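Local coordinates for protein lipoxygenase (Cyanothece sp., PDB 5EK8) that probably catalyses, as a 9R-lipoxygenase with a non-heme iron, the dioxygenation of polyunsaturated fatty acids, at residues I100-E105 with D111-E116; S169-I174 with G423-C428; I234-D237 with G242-R245. All coordinates share one frame; numbering follows the deposited sequence.

The three contacts share no helix or strand, and none touches another. Interaction 1 is buried, but inside the outlying beta sandwich, its centre about 44 Å from that of the chain. Interaction 2 is buried in the helical body near the iron site, its centre about 13 Å from that of the chain. Interaction 3 is a surface contact between a helix and the loop that follows it. Interactions 1 and 3 lie on opposite sides of the chain's centre, with centres about 72 Å apart. The two buried contacts are made mainly by apolar groups packing round an aromatic ring. The surface contact centres on a carboxylate that takes a backbone N-H, weakly a hydroxyl, and lies by a guanidinium as charge alone.

Interaction 1. Residues I100-E105 with D111-E116; sequences IYYDPE and DAPDLE
In the beta sandwich of the PLAT domain, Tyr102 meets Pro113 and Leu115. Strand 97-102 of one sheet ends here, and strand 115-126 of the other begins. The Tyr102 ring lies between them. Leu115 comes from the opposite direction and sets both methyls against the phenol end. Leu115 CD2 makes an off-centre CH-pi contact, 4.2 Å from the centroid of the Tyr102 ring. Leu115 CD1 lies 3.4 Å from Tyr102 OH. Pro113 takes the ring edge, with its CG 4.1 Å from Tyr102 CE1 and near the ring plane. The first torsion of Tyr102 (chi1 74°) puts CG between the backbone N and the carbonyl carbon, and with it the ring lies against Leu115 and Pro113. Val75 and Leu87 of the facing sheet also touch Tyr102. Two residues on, Pro104 CB packs 3.8 Å from Pro113 CD. Around Pro104, an Asx turn bends the chain: Asp103 OD1 accepts from Glu105 N at 2.9 Å, from above the carboxylate plane. Lys47 bridges Asp103 and Glu105. The two segments are therefore joined by shape and apolar packing, while the charged groups bind elsewhere.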
# COMPACT_ATOMS: atom_id res chain seq x y z
N ILE A 100 -26.87 -8.36 -26.26
CA ILE A 100 -27.80 -7.46 -25.57
C ILE A 100 -29.14 -7.32 -26.28
O ILE A 100 -29.18 -7.04 -27.47
CB ILE A 100 -27.21 -6.04 -25.41
CG1 ILE A 100 -25.77 -6.09 -24.89
CG2 ILE A 100 -28.09 -5.19 -24.52
CD1 ILE A 100 -25.66 -6.47 -23.44
N TYR A 101 -30.23 -7.48 -25.55
CA TYR A 101 -31.54 -7.17 -26.09
C TYR A 101 -31.94 -5.74 -25.70
O TYR A 101 -32.08 -5.44 -24.51
CB TYR A 101 -32.59 -8.17 -25.60
CG TYR A 101 -32.40 -9.56 -26.17
CD1 TYR A 101 -32.95 -9.91 -27.40
CD2 TYR A 101 -31.66 -10.51 -25.48
CE1 TYR A 101 -32.77 -11.18 -27.92
CE2 TYR A 101 -31.47 -11.78 -26.00
CZ TYR A 101 -32.03 -12.11 -27.22
OH TYR A 101 -31.86 -13.37 -27.74
N TYR A 102 -32.09 -4.87 -26.69
CA TYR A 102 -32.49 -3.50 -26.42
C TYR A 102 -33.73 -3.09 -27.21
O TYR A 102 -34.02 -3.65 -28.26
CB TYR A 102 -31.33 -2.53 -26.72
CG TYR A 102 -31.03 -2.29 -28.18
CD1 TYR A 102 -31.58 -1.21 -28.86
CD2 TYR A 102 -30.17 -3.13 -28.88
CE1 TYR A 102 -31.30 -0.98 -30.19
CE2 TYR A 102 -29.88 -2.90 -30.22
CZ TYR A 102 -30.45 -1.82 -30.87
OH TYR A 102 -30.18 -1.59 -32.19
N ASP A 103 -34.46 -2.12 -26.67
CA ASP A 103 -35.69 -1.64 -27.29
C ASP A 103 -35.46 -0.27 -27.93
O ASP A 103 -35.11 0.69 -27.25
CB ASP A 103 -36.81 -1.57 -26.25
CG ASP A 103 -38.12 -1.04 -26.83
OD1 ASP A 103 -38.25 -0.95 -28.06
OD2 ASP A 103 -39.03 -0.74 -26.03
N PRO A 104 -35.66 -0.18 -29.26
CA PRO A 104 -35.50 1.10 -29.96
C PRO A 104 -36.56 2.12 -29.56
O PRO A 104 -36.32 3.31 -29.71
CB PRO A 104 -35.66 0.71 -31.44
CG PRO A 104 -35.36 -0.75 -31.49
CD PRO A 104 -35.88 -1.30 -30.19
N GLU A 105 -37.70 1.67 -29.04
CA GLU A 105 -38.83 2.56 -28.78
C GLU A 105 -38.61 3.52 -27.62
O GLU A 105 -39.33 4.51 -27.50
CB GLU A 105 -40.09 1.74 -28.52
CG GLU A 105 -40.56 0.94 -29.72
CD GLU A 105 -41.77 0.09 -29.41
OE1 GLU A 105 -42.62 0.52 -28.60
OE2 GLU A 105 -41.88 -1.02 -29.98
N ASP A 111 -36.73 8.22 -34.99
CA ASP A 111 -37.23 7.05 -35.69
C ASP A 111 -36.34 5.84 -35.49
O ASP A 111 -36.81 4.70 -35.57
CB ASP A 111 -37.36 7.36 -37.18
CG ASP A 111 -38.08 8.67 -37.45
OD1 ASP A 111 -39.04 8.99 -36.72
OD2 ASP A 111 -37.66 9.38 -38.39
N ALA A 112 -35.06 6.09 -35.24
CA ALA A 112 -34.09 5.02 -35.05
C ALA A 112 -33.00 5.44 -34.08
O ALA A 112 -32.51 6.56 -34.14
CB ALA A 112 -33.48 4.61 -36.39
N PRO A 113 -32.62 4.53 -33.17
CA PRO A 113 -31.56 4.83 -32.21
C PRO A 113 -30.17 5.00 -32.83
O PRO A 113 -29.82 4.32 -33.79
CB PRO A 113 -31.59 3.62 -31.26
CG PRO A 113 -32.30 2.55 -32.01
CD PRO A 113 -33.29 3.25 -32.89
N ASP A 114 -29.40 5.94 -32.28
CA ASP A 114 -27.98 6.09 -32.59
C ASP A 114 -27.19 5.50 -31.43
O ASP A 114 -27.05 6.13 -30.38
CB ASP A 114 -27.62 7.56 -32.82
CG ASP A 114 -28.43 8.20 -33.93
OD1 ASP A 114 -28.83 7.47 -34.86
OD2 ASP A 114 -28.66 9.43 -33.88
N LEU A 115 -26.68 4.29 -31.63
CA LEU A 115 -26.24 3.45 -30.51
C LEU A 115 -24.98 3.92 -29.79
O LEU A 115 -24.11 4.57 -30.36
CB LEU A 115 -26.04 2.02 -31.00
CG LEU A 115 -27.36 1.30 -31.32
CD1 LEU A 115 -27.10 -0.14 -31.73
CD2 LEU A 115 -28.30 1.36 -30.12
N GLU A 116 -24.92 3.56 -28.51
CA GLU A 116 -23.82 3.86 -27.62
C GLU A 116 -23.75 2.75 -26.58
O GLU A 116 -24.73 2.46 -25.90
CB GLU A 116 -24.01 5.22 -26.94
CG GLU A 116 -23.25 5.38 -25.64
CD GLU A 116 -23.46 6.74 -24.99
OE1 GLU A 116 -24.02 6.80 -23.87
OE2 GLU A 116 -23.06 7.76 -25.59

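Interaction 2. Residues S169-I174 with G423-C428; sequences SPFARI and GFLQMC
The Phe171 ring is met by Leu425 and Cys428 of the helix at its far end, and by its own neighbour Pro170 on one face. Pro170 CG stands 3.8 Å above the ring plane, offset toward the rim. The two helix residues approach obliquely, neither squarely over a face nor along an edge. Cys428 CB is 3.9 Å from Phe171 CZ, and Leu425 CD1 is 4.3 Å from Phe171 CE2.

This is packing within the helical body of the lipoxygenase fold. A loop on the way from strand 152-160 to helix 188-214 is pinned against helix 421-432. Phe171 also touches Thr429 and Val432 of that helix, and Val365 of helix 337-377. The latter carries the iron ligands His359 and His364, and the Cys428 side chain lies about 9 Å from each. The contact lies near the iron site, with the Cys428 side chain about 13 Å from the iron, and supplies none of its ligands.

Phe171 CG sits anti to the carbonyl carbon, beside the backbone N (chi1 -50°), and this sends the ring out to the helix. Just before it, an ST turn shapes the chain: Phe171 N donates to Ser169 OG at 2.8 Å. Further along the loop, Arg173 adds a polar hold, with salt bridges to Glu368 of helix 337-377 and Asp402 of helix 394-404.

Cys428 serves two rings. Its CB faces Phe171, while its SG stands 3.7 Å above one face of the Phe424 ring, offset toward the rim.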
# COMPACT_ATOMS: atom_id res chain seq x y z
N SER A 169 6.42 0.96 -15.43
CA SER A 169 6.83 0.65 -14.07
C SER A 169 7.55 -0.69 -14.00
O SER A 169 7.20 -1.62 -14.72
CB SER A 169 5.63 0.63 -13.13
OG SER A 169 6.01 0.21 -11.83
N PRO A 170 8.56 -0.78 -13.13
CA PRO A 170 9.19 -2.06 -12.79
C PRO A 170 8.26 -2.93 -11.95
O PRO A 170 8.59 -4.07 -11.62
CB PRO A 170 10.43 -1.64 -11.99
CG PRO A 170 10.08 -0.29 -11.43
CD PRO A 170 9.23 0.36 -12.48
N PHE A 171 7.10 -2.37 -11.60
CA PHE A 171 6.13 -3.07 -10.76
C PHE A 171 4.80 -3.21 -11.48
O PHE A 171 4.51 -2.47 -12.43
CB PHE A 171 5.93 -2.33 -9.44
CG PHE A 171 7.21 -1.99 -8.73
CD1 PHE A 171 8.05 -2.99 -8.27
CD2 PHE A 171 7.57 -0.67 -8.51
CE1 PHE A 171 9.22 -2.69 -7.60
CE2 PHE A 171 8.74 -0.35 -7.84
CZ PHE A 171 9.57 -1.36 -7.39
N ALA A 172 4.00 -4.16 -11.04
CA ALA A 172 2.64 -4.27 -11.54
C ALA A 172 1.76 -3.20 -10.90
O ALA A 172 1.37 -3.31 -9.73
CB ALA A 172 2.09 -5.65 -11.27
N ARG A 173 1.48 -2.15 -11.67
CA ARG A 173 0.70 -1.01 -11.20
C ARG A 173 -0.32 -0.60 -12.25
O ARG A 173 -0.18 -0.95 -13.43
CB ARG A 173 1.61 0.17 -10.86
CG ARG A 173 2.74 -0.16 -9.90
CD ARG A 173 3.43 1.11 -9.43
NE ARG A 173 2.45 2.03 -8.89
CZ ARG A 173 2.71 3.28 -8.51
NH1 ARG A 173 3.94 3.76 -8.62
NH2 ARG A 173 1.74 4.04 -8.03
N ILE A 174 -1.34 0.14 -11.83
CA ILE A 174 -2.33 0.65 -12.77
C ILE A 174 -1.72 1.81 -13.56
O ILE A 174 -0.84 2.51 -13.07
CB ILE A 174 -3.62 1.11 -12.06
CG1 ILE A 174 -4.75 1.30 -13.07
CG2 ILE A 174 -3.37 2.38 -11.25
CD1 ILE A 174 -6.09 1.59 -12.44
N GLY A 423 19.10 4.37 -5.74
CA GLY A 423 19.37 3.50 -4.61
C GLY A 423 18.10 3.00 -3.94
O GLY A 423 17.90 1.80 -3.76
N PHE A 424 17.25 3.95 -3.56
CA PHE A 424 15.97 3.64 -2.94
C PHE A 424 15.13 2.70 -3.81
O PHE A 424 14.59 1.67 -3.35
CB PHE A 424 15.20 4.94 -2.67
CG PHE A 424 13.78 4.72 -2.23
CD1 PHE A 424 13.49 4.48 -0.90
CD2 PHE A 424 12.75 4.73 -3.15
CE1 PHE A 424 12.20 4.25 -0.50
CE2 PHE A 424 11.46 4.50 -2.76
CZ PHE A 424 11.18 4.27 -1.43
N LEU A 425 15.03 3.07 -5.09
CA LEU A 425 14.35 2.25 -6.08
C LEU A 425 14.93 0.85 -6.09
O LEU A 425 14.19 -0.13 -6.10
CB LEU A 425 14.46 2.87 -7.47
CG LEU A 425 13.66 2.13 -8.53
CD1 LEU A 425 12.17 2.20 -8.20
CD2 LEU A 425 13.95 2.70 -9.92
N GLN A 426 16.25 0.76 -6.07
CA GLN A 426 16.91 -0.54 -6.12
C GLN A 426 16.54 -1.39 -4.91
O GLN A 426 16.36 -2.60 -5.05
CB GLN A 426 18.42 -0.38 -6.21
CG GLN A 426 19.16 -1.69 -6.30
CD GLN A 426 20.65 -1.48 -6.33
OE1 GLN A 426 21.14 -0.61 -7.06
NE2 GLN A 426 21.38 -2.25 -5.53
N MET A 427 16.43 -0.77 -3.74
CA MET A 427 15.96 -1.50 -2.56
C MET A 427 14.59 -2.10 -2.87
O MET A 427 14.34 -3.31 -2.64
CB MET A 427 15.86 -0.60 -1.33
CG MET A 427 17.19 -0.07 -0.81
SD MET A 427 16.98 0.98 0.65
CE MET A 427 16.43 -0.23 1.85
N CYS A 428 13.73 -1.26 -3.42
CA CYS A 428 12.35 -1.67 -3.68
C CYS A 428 12.25 -2.82 -4.66
O CYS A 428 11.63 -3.85 -4.36
CB CYS A 428 11.54 -0.48 -4.18
SG CYS A 428 11.32 0.79 -2.93

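Interaction 3. Residues I234-D237 with G242-R245; sequences INLD and GYTR
Asp237, near the end of helix 232-239, turns its carboxylate to Thr244 and Arg245 in the loop that leads to helix 247-256. The contact closes the tight connection between two successive helices at the protein surface.

One bond comes from the backbone. Thr244 N donates to Asp237 OD2 at 2.9 Å, nearly straight at 167°, and meets the syn lone pair of OD2. The Thr244 hydroxyl lies 3.0 Å from both Asp237 OD1 and Asp237 OD2. Both bonds would be weak, and its one proton is not settled between them. Thr244 OG1 is also an acceptor: Arg245 NE donates to it at 3.0 Å and 143°, with the oxygen tilted 19° from the guanidinium plane.

Arg245 bends at its second and third torsions, which folds the guanidinium back beside Asp237. OD1 of Asp237 sits over one guanidinium face, 3.5 Å from Arg245 NH2, so this salt bridge is a matter of charge alone. The strongest polar partner of Arg245 is Glu599, at NH1; Glu583 forms a further salt bridge at NH2.

Apolar groups close the flank. Leu236 CB packs 3.7 Å from Thr244 CG2. Leu236 CD1 comes to the edge of the Tyr243 ring, 4.2 Å from Tyr243 CD2. Tyr249 of the next helix touches Leu236, Tyr243 and Thr244.

Replacing Asp237 with an alanine would probably leave Thr244 N without its acceptor and Arg245 with less opposing charge, and let the loop shift more easily.

One carboxylate thus ties the helix to a backbone N-H, a hydroxyl and a charge, and the nearby arginine is likely to help keep it ionised.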
# COMPACT_ATOMS: atom_id res chain seq x y z
N ILE A 234 8.41 11.65 22.84
CA ILE A 234 8.42 12.91 23.57
C ILE A 234 7.57 12.82 24.84
O ILE A 234 8.03 13.17 25.92
CB ILE A 234 7.92 14.08 22.69
CG1 ILE A 234 8.95 14.39 21.61
CG2 ILE A 234 7.67 15.32 23.55
CD1 ILE A 234 8.47 15.38 20.57
N ASN A 235 6.34 12.32 24.70
CA ASN A 235 5.44 12.14 25.84
C ASN A 235 6.06 11.24 26.91
O ASN A 235 6.06 11.57 28.11
CB ASN A 235 4.11 11.54 25.39
CG ASN A 235 3.34 12.45 24.45
OD1 ASN A 235 3.49 13.67 24.49
ND2 ASN A 235 2.50 11.86 23.61
N LEU A 236 6.57 10.09 26.47
CA LEU A 236 7.20 9.14 27.37
C LEU A 236 8.33 9.80 28.16
O LEU A 236 8.39 9.68 29.38
CB LEU A 236 7.75 7.93 26.60
CG LEU A 236 6.72 6.93 26.09
CD1 LEU A 236 7.42 5.82 25.33
CD2 LEU A 236 5.89 6.38 27.24
N ASP A 237 9.21 10.50 27.45
CA ASP A 237 10.32 11.19 28.10
C ASP A 237 9.85 12.38 28.94
O ASP A 237 10.61 12.89 29.76
CB ASP A 237 11.34 11.64 27.05
CG ASP A 237 12.25 10.51 26.61
OD1 ASP A 237 13.32 10.79 26.01
OD2 ASP A 237 11.90 9.34 26.87
N GLY A 242 14.40 10.51 29.66
CA GLY A 242 15.38 9.64 29.04
C GLY A 242 15.00 8.18 28.90
O GLY A 242 15.85 7.34 28.62
N TYR A 243 13.72 7.87 29.10
CA TYR A 243 13.29 6.47 29.02
C TYR A 243 13.47 5.91 27.61
O TYR A 243 13.93 4.78 27.44
CB TYR A 243 11.82 6.31 29.46
CG TYR A 243 11.30 4.92 29.16
CD1 TYR A 243 11.97 3.80 29.62
CD2 TYR A 243 10.17 4.73 28.37
CE1 TYR A 243 11.53 2.52 29.33
CE2 TYR A 243 9.71 3.45 28.08
CZ TYR A 243 10.40 2.34 28.56
OH TYR A 243 9.97 1.06 28.27
N THR A 244 13.11 6.69 26.60
CA THR A 244 13.15 6.19 25.23
C THR A 244 14.57 6.04 24.69
O THR A 244 14.77 5.40 23.66
CB THR A 244 12.35 7.09 24.26
OG1 THR A 244 12.94 8.39 24.18
CG2 THR A 244 10.90 7.20 24.71
N ARG A 245 15.55 6.60 25.39
CA ARG A 245 16.95 6.43 24.98
C ARG A 245 17.59 5.20 25.65
O ARG A 245 18.74 4.85 25.35
CB ARG A 245 17.78 7.68 25.29
CG ARG A 245 17.14 9.00 24.88
CD ARG A 245 16.88 9.11 23.39
NE ARG A 245 15.50 9.51 23.13
CZ ARG A 245 15.10 10.73 22.76
NH1 ARG A 245 15.98 11.70 22.58
NH2 ARG A 245 13.81 10.97 22.55